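Local coordinates for protein 3-keto-5-aminohexanoate cleavage enzyme (Ralstonia eutropha, PDB 3C6C) that probably cleaves 3-keto-5-aminohexanoate or a related beta-keto acid, using a divalent metal ion held in a TIM-barrel fold, at residues P81-K85 with K134-C139; T96-L100 with P303-R307; L140-A144 with R307-S313; Q212-G216 with T227-R232. All blocks are in the same frame, centred on the assembly; numbering follows the deposited sequence.

Contact 1 (P81-K85 with K134-C139); sequences PVLFK and KHLEDC
Phe84 receives the imidazole of His135 over one face of its ring, with His135 CD2 3.5 Å above the plane of the Phe84 ring and close to its centre. The two planes are inclined by 32°, so a carbon corner of the imidazole does most of the touching. His135 CG sits between its own backbone N and carbonyl carbon (chi1 67°), which brings the ring across the Phe84 face while NE2 bonds to Thr103 O. Histidine suits the place because one part of its ring packs as a hydrocarbon and another is polar.

Apolar packing continues at Cys139, a residue small enough for close approach, whose SG lies 3.8 Å from Phe84 CB. Pro81, well placed in a helix's first turn because it needs no N-H partner there, sets its CG 3.8 Å from Lys134 CG.

The polar element runs along one helix: Lys134 NZ meets the syn lone pair of Asp138 OD2 at 2.9 Å, beside the Pro81 ring.

The helix axes cross at -33°, 9.0 Å apart. On the side facing the barrel sheet, Phe84 packs on Val69 of strand 64-70, and His135 and Cys139 on Leu102 of strand 99-103, while Leu136 packs against helix 166-179.

Contact 2 (T96-L100 with P303-R307); sequences TDIVL and PDEAR
Arg307 grips Asp97 end-on, NH1 and NH2 each taking a different carboxylate oxygen. The bond from Arg307 NH1 to Asp97 OD2 is 2.8 Å long and nearly straight at 172°, while Arg307 NH2 reaches Asp97 OD1 at 3.1 Å, the oxygen lying a little off the guanidinium plane. Both oxygens use their syn lone pairs, and the flat groups lie only 19° from coplanar, which lets both N-H groups point at their oxygens. The arginine chain runs extended from CG to NE (chi3 177°), carrying the guanidinium out from the helix to Asp97. Over one face of the guanidinium sits Val99, whose CG2 is 3.7 Å from Arg307 CZ; a branched apolar residue suits that place because the arginine's polar bonds run close to its plane.

Next to the salt bridge Pro303 lays its ring against the chain before the strand, with its CG 3.9 Å from Ile98 CA. Pro303 is also the first residue of helix 303-310, where a proline fits readily. In this TIM barrel the helix lies across the N-terminal ends of strands, so the bridge ties the last helix to the start of strand 99-103.

A second carboxylate holds the arginine from its own helix: Asp304 OD1 accepts from Arg307 NH1 at 2.9 Å, approached from the anti side and out of the carboxylate plane. The two acids come within 4.2 Å (Asp97 OD2 to Asp304 OD1), a repulsion that the shared Arg307 NH1 probably offsets. Further out, Arg307 NE and NH2 are also engaged by Glu142. Val99 is set by backbone bonds to Ser63 and Ala65, and Ile98 turns from helix 303-310 to pack on Ala58 and Val91.

Contact 3 (L140-A144 with R307-S313); sequences LPEIA and RDIMGLS. With EDO (1,2-ethanediol), chain E.
Glu142 OE2 is gripped by Arg307 NE at 2.8 Å and by a water that donates to it. This joins the loop entering barrel strand 143-147 to the last turns of helix 303-310, at the N-terminal end of the TIM barrel's strands. The second half of the grip is the bond from Arg307 NH2 to Glu142 OE1, 3.0 Å long with an N-H...O angle of 156°. The arginine thus presents its NE side to Glu142, both carboxylate oxygens use their syn lone pairs, and the planes differ by only 20°. Glutamate has the length to cross this gap from the loop before the strand, and its extended chain delivers the carboxylate.

The same water donates to Ser313 O, so it ties the carboxylate to the tail that follows the helix. That tail is turned by a Schellman motif at Gly311, whose positive phi is easy for glycine; Leu312 N closes it by bonding to Arg307 O at 2.9 Å. The turn brings Leu312 back against the start of the strand and the residue before it, with its CD1 4.1 Å from Glu142 CB. Beside it selenomethionine Met310, its chain bent at chi3 (-83°), crosses Ile143 at about a right angle, SE lying 3.7 Å from Ile143 CD1.

Contact 4 (Q212-G216 with T227-R232); sequences QMVLG and TMIYQR
Strand 212-214 and helix 227-232 run in roughly opposing directions, their axes 142° apart and 10.4 Å distant at closest approach. Along the extended chain the CB atoms of Met213 and Leu215 point toward the helix and that of Val214 away from it. No direct hydrogen bond crosses between the segments, which meet through side chains.

Selenomethionine Met213 reaches right to the helix backbone. Its chain is extended beyond CG (chi2 175°), which carries CE to within 3.5 Å of Met228 O, where it lies beside the helical bond from Arg232 N to that oxygen. Its SE is 3.9 Å from Met228 CG and also touches Gln231. A long unbranched side chain suits this place because it can thread between helix side chains.

These are the first two elements of a beta-alpha-beta unit of the TIM barrel, in which the chain leaves strand 210-214, returns along helix 225-232 and enters strand 240-244 beside the first.

Leu215 fills the next position with its two methyls: CD2 lies 3.7 Å from Thr227 CG2, and CD1 3.8 Å from the CE of selenomethionine Met228. The polar end of Gln231 is served by a water that accepts from Gln231 NE2 at 3.0 Å and donates to Val214 O at 2.8 Å.

The helix also meets other chains. Thr227 OG1 bonds to Tyr230 OH of the second subunit, Tyr230 stacks on Tyr230 of that same subunit, and Arg232 makes a salt bridge to Glu226 of the third subunit.

Overall arrangement
All four contacts belong to one TIM barrel. Contacts 2 and 3 are close neighbours, their centres 8 Å apart; they share Arg307 and helix 303-310, and they reach adjacent parallel strands, 99-103 and 143-147. Contact 1 lies 18 Å from contact 3 (centres) and touches it where helix 134-139 runs on toward strand 143-147; its segments alternate along the chain with those of contact 2. Contact 4 is nested within the chain closed by contacts 2 and 3, on the opposite side of the chain's centre from contact 1, about 30 Å away (centres). Contacts 2 and 3 thus secure the last helix to the N-terminal ends of neighbouring barrel strands, contact 1 pairs two outer helices, and contact 4 adjoins subunit interfaces.

Contact 1 (P81-K85 with K134-C139)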
loop_
_atom_site.group_PDB
_atom_site.type_symbol
_atom_site.label_atom_id
_atom_site.label_comp_id
_atom_site.label_asym_id
_atom_site.label_seq_id
_atom_site.Cartn_x
_atom_site.Cartn_y
_atom_site.Cartn_z
ATOM N N PRO A 81 14.095 -26.822 -32.267
ATOM C CA PRO A 81 14.572 -27.681 -31.169
ATOM C C PRO A 81 16.046 -28.081 -31.327
ATOM O O PRO A 81 16.739 -28.343 -30.339
ATOM C CB PRO A 81 13.669 -28.932 -31.270
ATOM C CG PRO A 81 12.402 -28.415 -31.891
ATOM C CD PRO A 81 12.873 -27.363 -32.896
ATOM N N VAL A 82 16.491 -28.122 -32.570
ATOM C CA VAL A 82 17.876 -28.500 -32.870
ATOM C C VAL A 82 18.848 -27.478 -32.291
ATOM O O VAL A 82 19.907 -27.816 -31.740
ATOM C CB VAL A 82 18.138 -28.649 -34.393
ATOM C CG1 VAL A 82 19.631 -28.878 -34.671
ATOM C CG2 VAL A 82 17.300 -29.802 -34.957
ATOM N N LEU A 83 18.435 -26.225 -32.371
ATOM C CA LEU A 83 19.248 -25.118 -31.875
ATOM C C LEU A 83 19.276 -25.136 -30.354
ATOM O O LEU A 83 20.330 -24.936 -29.722
ATOM C CB LEU A 83 18.730 -23.775 -32.385
ATOM C CG LEU A 83 18.773 -23.605 -33.914
ATOM C CD1 LEU A 83 18.269 -22.184 -34.230
ATOM C CD2 LEU A 83 20.202 -23.879 -34.456
ATOM N N PHE A 84 18.121 -25.406 -29.760
ATOM C CA PHE A 84 18.018 -25.498 -28.287
ATOM C C PHE A 84 18.966 -26.605 -27.785
ATOM O O PHE A 84 19.692 -26.432 -26.818
ATOM C CB PHE A 84 16.594 -25.794 -27.793
ATOM C CG PHE A 84 15.700 -24.577 -27.668
ATOM C CD1 PHE A 84 15.876 -23.650 -26.641
ATOM C CD2 PHE A 84 14.678 -24.375 -28.567
ATOM C CE1 PHE A 84 15.043 -22.550 -26.514
ATOM C CE2 PHE A 84 13.819 -23.274 -28.437
ATOM C CZ PHE A 84 14.026 -22.358 -27.405
ATOM N N LYS A 85 18.925 -27.744 -28.474
ATOM C CA LYS A 85 19.742 -28.910 -28.082
ATOM C C LYS A 85 21.232 -28.590 -28.145
ATOM O O LYS A 85 22.016 -28.979 -27.281
ATOM C CB LYS A 85 19.383 -30.151 -28.917
ATOM C CG LYS A 85 20.201 -31.401 -28.572
ATOM C CD LYS A 85 19.867 -31.931 -27.198
ATOM C CE LYS A 85 20.141 -33.443 -27.079
ATOM N NZ LYS A 85 21.545 -33.840 -27.350
ATOM N N LYS A 134 8.274 -29.743 -27.635
ATOM C CA LYS A 134 9.242 -30.653 -28.296
ATOM C C LYS A 134 10.695 -30.425 -27.800
ATOM O O LYS A 134 11.418 -31.349 -27.447
ATOM C CB LYS A 134 9.139 -30.526 -29.829
ATOM C CG LYS A 134 10.203 -31.243 -30.591
ATOM C CD LYS A 134 10.296 -32.712 -30.186
ATOM C CE LYS A 134 11.264 -33.503 -31.113
ATOM N NZ LYS A 134 12.328 -32.650 -31.762
ATOM N N HIS A 135 11.094 -29.165 -27.743
ATOM C CA HIS A 135 12.460 -28.825 -27.304
ATOM C C HIS A 135 12.708 -29.208 -25.855
ATOM O O HIS A 135 13.819 -29.564 -25.467
ATOM C CB HIS A 135 12.804 -27.357 -27.575
ATOM C CG HIS A 135 12.022 -26.382 -26.761
ATOM N ND1 HIS A 135 10.648 -26.266 -26.839
ATOM C CD2 HIS A 135 12.428 -25.458 -25.854
ATOM C CE1 HIS A 135 10.248 -25.317 -26.014
ATOM N NE2 HIS A 135 11.307 -24.810 -25.407
ATOM N N LEU A 136 11.647 -29.181 -25.071
ATOM C CA LEU A 136 11.758 -29.501 -23.653
ATOM C C LEU A 136 11.994 -31.009 -23.479
ATOM O O LEU A 136 12.770 -31.443 -22.644
ATOM C CB LEU A 136 10.516 -29.059 -22.878
ATOM C CG LEU A 136 10.203 -27.565 -22.831
ATOM C CD1 LEU A 136 9.016 -27.374 -21.863
ATOM C CD2 LEU A 136 11.450 -26.778 -22.409
ATOM N N GLU A 137 11.318 -31.764 -24.332
ATOM C CA GLU A 137 11.422 -33.229 -24.353
ATOM C C GLU A 137 12.856 -33.605 -24.685
ATOM O O GLU A 137 13.421 -34.518 -24.108
ATOM C CB GLU A 137 10.459 -33.819 -25.365
ATOM C CG GLU A 137 9.000 -33.624 -25.009
ATOM C CD GLU A 137 8.032 -34.092 -26.095
ATOM O OE1 GLU A 137 8.451 -34.303 -27.239
ATOM O OE2 GLU A 137 6.838 -34.218 -25.788
ATOM N N ASP A 138 13.449 -32.855 -25.601
ATOM C CA ASP A 138 14.786 -33.187 -26.125
ATOM C C ASP A 138 15.874 -32.762 -25.138
ATOM O O ASP A 138 16.899 -33.433 -24.989
ATOM C CB ASP A 138 15.092 -32.462 -27.449
ATOM C CG ASP A 138 14.254 -32.933 -28.643
ATOM O OD1 ASP A 138 13.560 -33.995 -28.594
ATOM O OD2 ASP A 138 14.311 -32.204 -29.666
ATOM N N CYS A 139 15.660 -31.614 -24.491
ATOM C CA CYS A 139 16.718 -30.966 -23.710
ATOM C C CYS A 139 16.638 -31.212 -22.211
ATOM O O CYS A 139 17.648 -31.156 -21.520
ATOM C CB CYS A 139 16.719 -29.455 -23.950
ATOM S SG CYS A 139 17.115 -28.939 -25.636
#

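Contact 2 (T96-L100 with P303-R307)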
loop_
_atom_site.group_PDB
_atom_site.type_symbol
_atom_site.label_atom_id
_atom_site.label_comp_id
_atom_site.label_asym_id
_atom_site.label_seq_id
_atom_site.Cartn_x
_atom_site.Cartn_y
_atom_site.Cartn_z
ATOM N N THR A 96 31.382 -25.646 -16.784
ATOM C CA THR A 96 30.737 -24.687 -15.885
ATOM C C THR A 96 29.288 -25.077 -15.715
ATOM O O THR A 96 28.590 -25.336 -16.684
ATOM C CB THR A 96 30.835 -23.248 -16.426
ATOM O OG1 THR A 96 32.212 -22.832 -16.468
ATOM C CG2 THR A 96 30.031 -22.264 -15.563
ATOM N N ASP A 97 28.865 -25.126 -14.455
ATOM C CA ASP A 97 27.474 -25.442 -14.076
ATOM C C ASP A 97 26.651 -24.184 -13.855
ATOM O O ASP A 97 27.131 -23.142 -13.374
ATOM C CB ASP A 97 27.439 -26.306 -12.827
ATOM C CG ASP A 97 26.032 -26.673 -12.396
ATOM O OD1 ASP A 97 25.251 -27.229 -13.217
ATOM O OD2 ASP A 97 25.735 -26.463 -11.208
ATOM N N ILE A 98 25.409 -24.319 -14.269
ATOM C CA ILE A 98 24.347 -23.305 -14.098
ATOM C C ILE A 98 22.995 -24.005 -14.346
ATOM O O ILE A 98 22.899 -24.912 -15.197
ATOM C CB ILE A 98 24.585 -22.072 -15.037
ATOM C CG1 ILE A 98 23.628 -20.911 -14.686
ATOM C CG2 ILE A 98 24.507 -22.478 -16.535
ATOM C CD1 ILE A 98 24.089 -19.546 -15.204
ATOM N N VAL A 99 21.972 -23.600 -13.601
ATOM C CA VAL A 99 20.607 -24.138 -13.783
ATOM C C VAL A 99 20.119 -23.578 -15.123
ATOM O O VAL A 99 20.305 -22.403 -15.402
ATOM C CB VAL A 99 19.641 -23.754 -12.625
ATOM C CG1 VAL A 99 18.213 -24.301 -12.876
ATOM C CG2 VAL A 99 20.209 -24.239 -11.279
ATOM N N LEU A 100 19.543 -24.457 -15.941
ATOM C CA LEU A 100 18.985 -24.060 -17.238
ATOM C C LEU A 100 17.473 -23.860 -17.184
ATOM O O LEU A 100 16.728 -24.682 -16.673
ATOM C CB LEU A 100 19.317 -25.083 -18.324
ATOM C CG LEU A 100 20.777 -25.427 -18.541
ATOM C CD1 LEU A 100 20.940 -26.470 -19.636
ATOM C CD2 LEU A 100 21.564 -24.157 -18.805
ATOM N N PRO A 303 24.443 -21.993 -8.223
ATOM C CA PRO A 303 23.438 -22.852 -8.853
ATOM C C PRO A 303 22.886 -23.918 -7.910
ATOM O O PRO A 303 21.670 -24.134 -7.838
ATOM C CB PRO A 303 24.204 -23.447 -10.039
ATOM C CG PRO A 303 25.119 -22.310 -10.442
ATOM C CD PRO A 303 25.562 -21.698 -9.158
ATOM N N ASP A 304 23.771 -24.502 -7.119
ATOM C CA ASP A 304 23.358 -25.572 -6.183
ATOM C C ASP A 304 22.513 -25.031 -5.038
ATOM O O ASP A 304 21.536 -25.650 -4.589
ATOM C CB ASP A 304 24.568 -26.335 -5.656
ATOM C CG ASP A 304 25.018 -27.457 -6.597
ATOM O OD1 ASP A 304 24.286 -27.839 -7.547
ATOM O OD2 ASP A 304 26.137 -27.953 -6.356
ATOM N N GLU A 305 22.875 -23.845 -4.562
ATOM C CA GLU A 305 22.072 -23.157 -3.541
ATOM C C GLU A 305 20.677 -22.829 -4.066
ATOM O O GLU A 305 19.664 -22.954 -3.351
ATOM C CB GLU A 305 22.765 -21.875 -3.041
ATOM C CG GLU A 305 23.948 -22.180 -2.144
ATOM C CD GLU A 305 24.836 -20.993 -1.839
ATOM O OE1 GLU A 305 24.765 -19.974 -2.535
ATOM O OE2 GLU A 305 25.618 -21.084 -0.875
ATOM N N ALA A 306 20.625 -22.397 -5.327
ATOM C CA ALA A 306 19.349 -22.067 -5.967
ATOM C C ALA A 306 18.512 -23.332 -6.128
ATOM O O ALA A 306 17.304 -23.345 -5.905
ATOM C CB ALA A 306 19.573 -21.400 -7.330
ATOM N N ARG A 307 19.181 -24.421 -6.483
ATOM C CA ARG A 307 18.476 -25.717 -6.596
ATOM C C ARG A 307 17.846 -26.076 -5.258
ATOM O O ARG A 307 16.670 -26.440 -5.174
ATOM C CB ARG A 307 19.400 -26.855 -7.038
ATOM C CG ARG A 307 19.833 -26.768 -8.491
ATOM C CD ARG A 307 20.752 -27.908 -8.920
ATOM N NE ARG A 307 21.064 -27.781 -10.354
ATOM C CZ ARG A 307 22.220 -27.373 -10.867
ATOM N NH1 ARG A 307 23.260 -27.092 -10.108
ATOM N NH2 ARG A 307 22.333 -27.263 -12.175
#

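Contact 3 (L140-A144 with R307-S313)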
loop_
_atom_site.group_PDB
_atom_site.type_symbol
_atom_site.label_atom_id
_atom_site.label_comp_id
_atom_site.label_asym_id
_atom_site.label_seq_id
_atom_site.Cartn_x
_atom_site.Cartn_y
_atom_site.Cartn_z
ATOM N N LEU A 140 15.422 -31.445 -21.725
ATOM C CA LEU A 140 15.172 -31.711 -20.306
ATOM C C LEU A 140 15.887 -30.728 -19.357
ATOM O O LEU A 140 16.645 -31.132 -18.481
ATOM C CB LEU A 140 15.542 -33.156 -19.963
ATOM C CG LEU A 140 14.650 -34.220 -20.630
ATOM C CD1 LEU A 140 15.146 -35.616 -20.294
ATOM C CD2 LEU A 140 13.169 -34.025 -20.219
ATOM N N PRO A 141 15.625 -29.412 -19.509
ATOM C CA PRO A 141 16.158 -28.433 -18.576
ATOM C C PRO A 141 15.495 -28.575 -17.218
ATOM O O PRO A 141 14.453 -29.215 -17.094
ATOM C CB PRO A 141 15.731 -27.101 -19.194
ATOM C CG PRO A 141 14.471 -27.425 -19.885
ATOM C CD PRO A 141 14.671 -28.798 -20.460
ATOM N N GLU A 142 16.078 -27.975 -16.193
ATOM C CA GLU A 142 15.472 -28.061 -14.844
ATOM C C GLU A 142 14.227 -27.194 -14.775
ATOM O O GLU A 142 13.271 -27.490 -14.074
ATOM C CB GLU A 142 16.460 -27.683 -13.727
ATOM C CG GLU A 142 17.424 -28.836 -13.469
ATOM C CD GLU A 142 18.640 -28.429 -12.686
ATOM O OE1 GLU A 142 19.523 -27.734 -13.245
ATOM O OE2 GLU A 142 18.729 -28.871 -11.517
ATOM N N ILE A 143 14.268 -26.127 -15.543
ATOM C CA ILE A 143 13.211 -25.101 -15.514
ATOM C C ILE A 143 12.826 -24.722 -16.928
ATOM O O ILE A 143 13.636 -24.790 -17.833
ATOM C CB ILE A 143 13.678 -23.834 -14.744
ATOM C CG1 ILE A 143 14.059 -24.166 -13.295
ATOM C CG2 ILE A 143 12.640 -22.722 -14.804
ATOM C CD1 ILE A 143 14.750 -23.018 -12.576
ATOM N N ALA A 144 11.563 -24.380 -17.121
ATOM C CA ALA A 144 11.112 -23.733 -18.381
ATOM C C ALA A 144 10.065 -22.675 -18.088
ATOM O O ALA A 144 9.295 -22.794 -17.138
ATOM C CB ALA A 144 10.584 -24.761 -19.399
ATOM N N ARG A 307 19.181 -24.421 -6.483
ATOM C CA ARG A 307 18.476 -25.717 -6.596
ATOM C C ARG A 307 17.846 -26.076 -5.258
ATOM O O ARG A 307 16.670 -26.440 -5.174
ATOM C CB ARG A 307 19.400 -26.855 -7.038
ATOM C CG ARG A 307 19.833 -26.768 -8.491
ATOM C CD ARG A 307 20.752 -27.908 -8.920
ATOM N NE ARG A 307 21.064 -27.781 -10.354
ATOM C CZ ARG A 307 22.220 -27.373 -10.867
ATOM N NH1 ARG A 307 23.260 -27.092 -10.108
ATOM N NH2 ARG A 307 22.333 -27.263 -12.175
ATOM N N ASP A 308 18.620 -25.921 -4.195
ATOM C CA ASP A 308 18.121 -26.245 -2.844
ATOM C C ASP A 308 16.896 -25.391 -2.448
ATOM O O ASP A 308 15.904 -25.903 -1.883
ATOM C CB ASP A 308 19.234 -26.101 -1.794
ATOM C CG ASP A 308 20.328 -27.154 -1.938
ATOM O OD1 ASP A 308 20.113 -28.202 -2.621
ATOM O OD2 ASP A 308 21.418 -26.928 -1.353
ATOM N N ILE A 309 16.977 -24.095 -2.739
ATOM C CA ILE A 309 15.898 -23.135 -2.469
ATOM C C ILE A 309 14.617 -23.544 -3.231
ATOM O O ILE A 309 13.505 -23.481 -2.699
ATOM C CB ILE A 309 16.339 -21.665 -2.765
ATOM C CG1 ILE A 309 17.371 -21.212 -1.731
ATOM C CG2 ILE A 309 15.141 -20.707 -2.820
ATOM C CD1 ILE A 309 18.253 -20.016 -2.192
HETATM N N MSE A 310 14.801 -24.067 -4.432
HETATM C CA MSE A 310 13.684 -24.356 -5.347
HETATM C C MSE A 310 13.201 -25.787 -5.215
HETATM O O MSE A 310 12.232 -26.196 -5.845
HETATM C CB MSE A 310 14.065 -24.074 -6.814
HETATM C CG MSE A 310 14.182 -22.582 -7.097
HETATM SE SE MSE A 310 14.468 -22.242 -8.959
HETATM C CE MSE A 310 16.197 -22.473 -9.016
ATOM N N GLY A 311 13.904 -26.542 -4.388
ATOM C CA GLY A 311 13.602 -27.972 -4.191
ATOM C C GLY A 311 13.897 -28.841 -5.407
ATOM O O GLY A 311 13.274 -29.881 -5.619
ATOM N N LEU A 312 14.841 -28.393 -6.216
ATOM C CA LEU A 312 15.345 -29.183 -7.339
ATOM C C LEU A 312 16.414 -30.144 -6.820
ATOM O O LEU A 312 17.329 -29.751 -6.092
ATOM C CB LEU A 312 15.956 -28.289 -8.427
ATOM C CG LEU A 312 15.041 -27.337 -9.197
ATOM C CD1 LEU A 312 15.844 -26.274 -9.948
ATOM C CD2 LEU A 312 14.129 -28.107 -10.145
ATOM N N SER A 313 16.295 -31.408 -7.203
ATOM C CA SER A 313 17.306 -32.394 -6.810
ATOM C C SER A 313 18.648 -32.029 -7.425
ATOM O O SER A 313 18.732 -31.438 -8.497
ATOM C CB SER A 313 16.880 -33.818 -7.191
ATOM O OG SER A 313 16.621 -33.906 -8.581
HETATM C C1 EDO E . 15.072 -31.863 -15.212
HETATM O O1 EDO E . 16.366 -32.463 -15.278
HETATM C C2 EDO E . 14.148 -32.441 -16.272
HETATM O O2 EDO E . 14.004 -33.851 -16.081
HETATM O O HOH W 1 17.482 -30.962 -10.766
#

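Contact 4 (Q212-G216 with T227-R232)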
loop_
_atom_site.group_PDB
_atom_site.type_symbol
_atom_site.label_atom_id
_atom_site.label_comp_id
_atom_site.label_asym_id
_atom_site.label_seq_id
_atom_site.Cartn_x
_atom_site.Cartn_y
_atom_site.Cartn_z
ATOM N N GLN A 212 7.181 -15.428 -11.500
ATOM C CA GLN A 212 7.927 -14.218 -11.868
ATOM C C GLN A 212 7.059 -13.152 -12.480
ATOM O O GLN A 212 6.353 -13.369 -13.459
ATOM C CB GLN A 212 9.072 -14.531 -12.817
ATOM C CG GLN A 212 9.825 -13.309 -13.307
ATOM C CD GLN A 212 11.196 -13.659 -13.866
ATOM O OE1 GLN A 212 12.219 -13.339 -13.256
ATOM N NE2 GLN A 212 11.220 -14.330 -15.025
HETATM N N MSE A 213 7.178 -11.965 -11.911
HETATM C CA MSE A 213 6.501 -10.779 -12.450
HETATM C C MSE A 213 7.326 -10.134 -13.553
HETATM O O MSE A 213 8.470 -9.716 -13.332
HETATM C CB MSE A 213 6.300 -9.696 -11.380
HETATM C CG MSE A 213 5.746 -10.151 -10.088
HETATM SE SE MSE A 213 5.747 -8.613 -8.903
HETATM C CE MSE A 213 5.537 -9.576 -7.442
ATOM N N VAL A 214 6.721 -10.090 -14.728
ATOM C CA VAL A 214 7.184 -9.301 -15.864
ATOM C C VAL A 214 6.634 -7.887 -15.720
ATOM O O VAL A 214 5.417 -7.668 -15.753
ATOM C CB VAL A 214 6.731 -9.921 -17.229
ATOM C CG1 VAL A 214 7.344 -9.124 -18.406
ATOM C CG2 VAL A 214 7.136 -11.422 -17.303
ATOM N N LEU A 215 7.529 -6.923 -15.524
ATOM C CA LEU A 215 7.123 -5.532 -15.281
ATOM C C LEU A 215 7.542 -4.572 -16.384
ATOM O O LEU A 215 8.650 -4.589 -16.866
ATOM C CB LEU A 215 7.644 -5.024 -13.921
ATOM C CG LEU A 215 7.260 -5.833 -12.675
ATOM C CD1 LEU A 215 8.025 -5.347 -11.455
ATOM C CD2 LEU A 215 5.728 -5.776 -12.434
ATOM N N GLY A 216 6.605 -3.730 -16.753
ATOM C CA GLY A 216 6.811 -2.685 -17.745
ATOM C C GLY A 216 6.619 -3.065 -19.188
ATOM O O GLY A 216 6.970 -2.302 -20.097
ATOM N N THR A 227 3.571 -1.677 -7.571
ATOM C CA THR A 227 3.098 -2.815 -8.334
ATOM C C THR A 227 3.665 -4.081 -7.732
ATOM O O THR A 227 2.956 -5.058 -7.520
ATOM C CB THR A 227 3.481 -2.729 -9.831
ATOM O OG1 THR A 227 2.876 -1.570 -10.408
ATOM C CG2 THR A 227 3.028 -3.984 -10.588
HETATM N N MSE A 228 4.957 -4.026 -7.448
HETATM C CA MSE A 228 5.675 -5.191 -6.933
HETATM C C MSE A 228 5.137 -5.628 -5.572
HETATM O O MSE A 228 4.893 -6.810 -5.340
HETATM C CB MSE A 228 7.195 -4.931 -6.844
HETATM C CG MSE A 228 7.955 -6.248 -6.740
HETATM SE SE MSE A 228 9.844 -6.030 -6.618
HETATM C CE MSE A 228 10.176 -5.178 -8.281
ATOM N N ILE A 229 4.879 -4.665 -4.691
ATOM C CA ILE A 229 4.366 -4.963 -3.330
ATOM C C ILE A 229 2.973 -5.596 -3.400
ATOM O O ILE A 229 2.658 -6.591 -2.734
ATOM C CB ILE A 229 4.295 -3.686 -2.434
ATOM C CG1 ILE A 229 5.705 -3.254 -2.040
ATOM C CG2 ILE A 229 3.445 -3.941 -1.169
ATOM C CD1 ILE A 229 5.779 -1.891 -1.361
ATOM N N TYR A 230 2.158 -4.979 -4.239
ATOM C CA TYR A 230 0.749 -5.397 -4.407
ATOM C C TYR A 230 0.668 -6.827 -4.935
ATOM O O TYR A 230 -0.021 -7.694 -4.369
ATOM C CB TYR A 230 -0.024 -4.438 -5.323
ATOM C CG TYR A 230 -1.298 -5.043 -5.847
ATOM C CD1 TYR A 230 -2.373 -5.289 -4.998
ATOM C CD2 TYR A 230 -1.431 -5.387 -7.180
ATOM C CE1 TYR A 230 -3.557 -5.866 -5.479
ATOM C CE2 TYR A 230 -2.580 -5.942 -7.671
ATOM C CZ TYR A 230 -3.652 -6.188 -6.816
ATOM O OH TYR A 230 -4.788 -6.740 -7.311
ATOM N N GLN A 231 1.427 -7.080 -5.997
ATOM C CA GLN A 231 1.416 -8.384 -6.628
ATOM C C GLN A 231 2.079 -9.424 -5.720
ATOM O O GLN A 231 1.662 -10.575 -5.669
ATOM C CB GLN A 231 1.965 -8.365 -8.055
ATOM C CG GLN A 231 1.045 -7.638 -8.998
ATOM C CD GLN A 231 1.344 -7.744 -10.486
ATOM O OE1 GLN A 231 0.438 -7.574 -11.305
ATOM N NE2 GLN A 231 2.606 -7.974 -10.853
ATOM N N ARG A 232 3.112 -9.020 -4.997
ATOM C CA ARG A 232 3.816 -9.954 -4.127
ATOM C C ARG A 232 2.847 -10.537 -3.116
ATOM O O ARG A 232 2.888 -11.721 -2.780
ATOM C CB ARG A 232 4.969 -9.280 -3.370
ATOM C CG ARG A 232 5.730 -10.237 -2.429
ATOM C CD ARG A 232 6.625 -9.494 -1.478
ATOM N NE ARG A 232 5.856 -8.620 -0.600
ATOM C CZ ARG A 232 6.369 -7.939 0.415
ATOM N NH1 ARG A 232 7.660 -8.046 0.700
ATOM N NH2 ARG A 232 5.588 -7.158 1.157
HETATM O O HOH W 2 3.714 -8.468 -13.615
#